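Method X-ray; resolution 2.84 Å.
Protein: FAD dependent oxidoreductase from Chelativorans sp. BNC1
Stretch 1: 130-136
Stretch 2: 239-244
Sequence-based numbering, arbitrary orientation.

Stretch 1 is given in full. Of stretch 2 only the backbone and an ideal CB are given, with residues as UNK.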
# COMPACT_ATOMS: atom_id res chain seq x y z
N ARG A 130 15.69 -29.11 13.43
CA ARG A 130 14.54 -29.65 14.15
C ARG A 130 13.76 -28.55 14.84
O ARG A 130 12.56 -28.70 15.09
CB ARG A 130 15.01 -30.70 15.16
CG ARG A 130 13.89 -31.44 15.86
CD ARG A 130 14.42 -32.40 16.92
NE ARG A 130 15.14 -31.70 17.99
CZ ARG A 130 14.56 -31.13 19.04
NH1 ARG A 130 13.24 -31.17 19.19
NH2 ARG A 130 15.30 -30.52 19.95
N LEU A 131 14.42 -27.44 15.17
CA LEU A 131 13.77 -26.30 15.80
C LEU A 131 13.39 -25.21 14.81
O LEU A 131 12.42 -24.49 15.05
CB LEU A 131 14.70 -25.69 16.87
CG LEU A 131 15.04 -26.62 18.04
CD1 LEU A 131 16.21 -26.06 18.84
CD2 LEU A 131 13.83 -26.82 18.94
N PHE A 132 14.13 -25.08 13.71
CA PHE A 132 13.85 -24.10 12.66
C PHE A 132 13.83 -24.86 11.34
O PHE A 132 14.84 -24.92 10.62
CB PHE A 132 14.88 -22.97 12.66
CG PHE A 132 14.34 -21.65 12.20
CD1 PHE A 132 14.39 -21.28 10.87
CD2 PHE A 132 13.79 -20.76 13.12
CE1 PHE A 132 13.90 -20.06 10.45
CE2 PHE A 132 13.29 -19.54 12.70
CZ PHE A 132 13.34 -19.19 11.37
N PRO A 133 12.70 -25.47 10.99
CA PRO A 133 12.66 -26.43 9.87
C PRO A 133 13.32 -25.90 8.61
O PRO A 133 14.10 -26.63 7.98
CB PRO A 133 11.15 -26.65 9.66
CG PRO A 133 10.56 -26.44 11.01
CD PRO A 133 11.39 -25.37 11.67
N PRO A 134 13.05 -24.67 8.18
CA PRO A 134 13.60 -24.22 6.89
C PRO A 134 15.12 -24.19 6.83
O PRO A 134 15.67 -23.99 5.73
CB PRO A 134 13.00 -22.82 6.70
CG PRO A 134 12.52 -22.41 8.03
CD PRO A 134 12.13 -23.66 8.75
N LEU A 135 15.82 -24.37 7.95
CA LEU A 135 17.28 -24.37 7.92
C LEU A 135 17.81 -25.59 7.18
O LEU A 135 17.10 -26.57 6.94
CB LEU A 135 17.85 -24.35 9.34
CG LEU A 135 17.75 -23.04 10.13
CD1 LEU A 135 18.33 -23.22 11.52
CD2 LEU A 135 18.45 -21.90 9.40
N ARG A 136 19.09 -25.53 6.81
CA ARG A 136 19.75 -26.67 6.21
C ARG A 136 20.02 -27.74 7.26
O ARG A 136 20.27 -27.45 8.43
CB ARG A 136 21.07 -26.26 5.56
CG ARG A 136 20.97 -25.09 4.59
CD ARG A 136 22.15 -25.07 3.62
NE ARG A 136 23.43 -25.28 4.29
CZ ARG A 136 24.23 -24.31 4.73
NH1 ARG A 136 23.91 -23.03 4.56
NH2 ARG A 136 25.38 -24.61 5.33
N UNK A 239 6.74 -21.33 18.17
CA UNK A 239 7.82 -21.94 18.91
C UNK A 239 9.17 -21.89 18.22
O UNK A 239 10.13 -22.48 18.74
CB UNK A 239 7.46 -23.40 19.21
N UNK A 240 9.29 -21.20 17.10
CA UNK A 240 10.56 -21.18 16.39
C UNK A 240 11.52 -20.21 17.07
O UNK A 240 11.12 -19.12 17.49
CB UNK A 240 10.35 -20.80 14.92
N UNK A 241 12.80 -20.57 17.19
CA UNK A 241 13.76 -19.71 17.88
C UNK A 241 14.28 -18.61 16.95
O UNK A 241 13.90 -18.50 15.79
CB UNK A 241 14.93 -20.54 18.42
N UNK A 242 15.17 -17.80 17.50
CA UNK A 242 15.90 -16.81 16.72
C UNK A 242 17.12 -17.48 16.09
O UNK A 242 17.65 -18.47 16.62
CB UNK A 242 16.32 -15.62 17.59
N UNK A 243 17.56 -16.95 14.96
CA UNK A 243 18.72 -17.47 14.25
C UNK A 243 19.72 -16.33 14.07
O UNK A 243 19.36 -15.24 13.63
CB UNK A 243 18.32 -18.08 12.90
N UNK A 244 20.98 -16.60 14.43
CA UNK A 244 22.06 -15.61 14.37
C UNK A 244 23.23 -16.21 13.61
O UNK A 244 24.14 -16.80 14.21
CB UNK A 244 22.49 -15.17 15.77

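Stretch 1 presents an almost wholly apolar surface to the second stretch. A type I beta turn from Phe-132 to Leu-135, closed by the hydrogen bond from Leu-135 N to Phe-132 O (2.9 Å), runs through Pro-133 and Pro-134, and the Pro-134 ring lies beside that of Phe-132.

At position 239 the ideal CB has nothing of stretch 1 within 5.5 Å, and phi/psi of -105/6 is open to most residues. Stretch 1 therefore hardly constrains the choice; the residue is Gly-239, which makes no contact here.

Position 240 is more demanding. The CA of position 240 lies 5.8 Å from Phe-132 CA. Its CA-to-CB bond points sideways, with the ideal CB 3.9 Å from Phe-132 CD2 and 4.2 Å from Leu-131 O. A side chain running along stretch 1 would meet the Phe-132 ring and the two prolines, so a long aliphatic or an aromatic group would suit, a broad flat one especially. The residue is Trp-240, with chi1 in the m well. The edge of its indole is directed toward the face of Phe-132, with six-membered ring centroids 4.9 Å apart and planes at 57°. Over one indole face sits Pro-133 CD, 3.9 Å from the centroid of the six-membered ring of Trp-240 in a CH-pi contact, while Pro-134 CD packs 3.6 Å from Trp-240 CH2.

At position 241 CA-to-CB again points sideways, and the ideal CB is 5.4 Å from both Leu-131 CB and Phe-132 CD2. A phi of -82° admits many residues, proline included, and the surroundings favour a compact apolar group. Pro-241 fills the site: its CG lies 4.0 Å from Leu-131 CB and its CD 3.8 Å from Phe-132 CD2. The ring also brings Pro-241 CD to 3.3 Å from Leu-131 O, a contact rather than a hydrogen bond.

Position 242 opens the strand with CA-to-CB pointing away, so stretch 1 cannot select among side chains; the extended backbone is compatible with a beta-branched residue, and Val-242 is found.

The alternation of the strand turns position 243 toward stretch 1. Its ideal CB is 5.2 Å from both Leu-135 CD2 and Phe-132 CE2, leaving room for a modest aliphatic group such as valine, isoleucine or leucine. Val-243 places CG2 3.9 Å from the Phe-132 ring centroid, 11° off the normal, on the face opposite Trp-240 CE3. The phenyl ring is thus held between the two residues. Val-243 CG1 reaches Leu-135 CD2 more loosely, at 4.4 Å.

Position 244 lies out of reach, leaving its identity open; it is Leu-244.

Stretch 2 239-244: GWPVVL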
# COMPACT_ATOMS: atom_id res chain seq x y z
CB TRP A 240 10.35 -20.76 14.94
CG TRP A 240 9.67 -21.80 14.11
CD1 TRP A 240 9.03 -22.92 14.56
CD2 TRP A 240 9.55 -21.82 12.69
NE1 TRP A 240 8.53 -23.64 13.51
CE2 TRP A 240 8.83 -22.98 12.34
CE3 TRP A 240 9.99 -20.97 11.67
CZ2 TRP A 240 8.54 -23.31 11.02
CZ3 TRP A 240 9.69 -21.30 10.36
CH2 TRP A 240 8.97 -22.46 10.05
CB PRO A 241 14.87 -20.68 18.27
CG PRO A 241 14.86 -21.69 17.17
CD PRO A 241 13.41 -21.84 16.77
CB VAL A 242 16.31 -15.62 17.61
CG1 VAL A 242 17.09 -14.59 16.81
CG2 VAL A 242 15.09 -14.99 18.26
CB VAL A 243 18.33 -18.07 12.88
CG1 VAL A 243 19.55 -18.66 12.19
CG2 VAL A 243 17.25 -19.12 13.06
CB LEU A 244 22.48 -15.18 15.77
CG LEU A 244 21.37 -14.68 16.70
CD1 LEU A 244 21.92 -14.37 18.08
CD2 LEU A 244 20.69 -13.46 16.11
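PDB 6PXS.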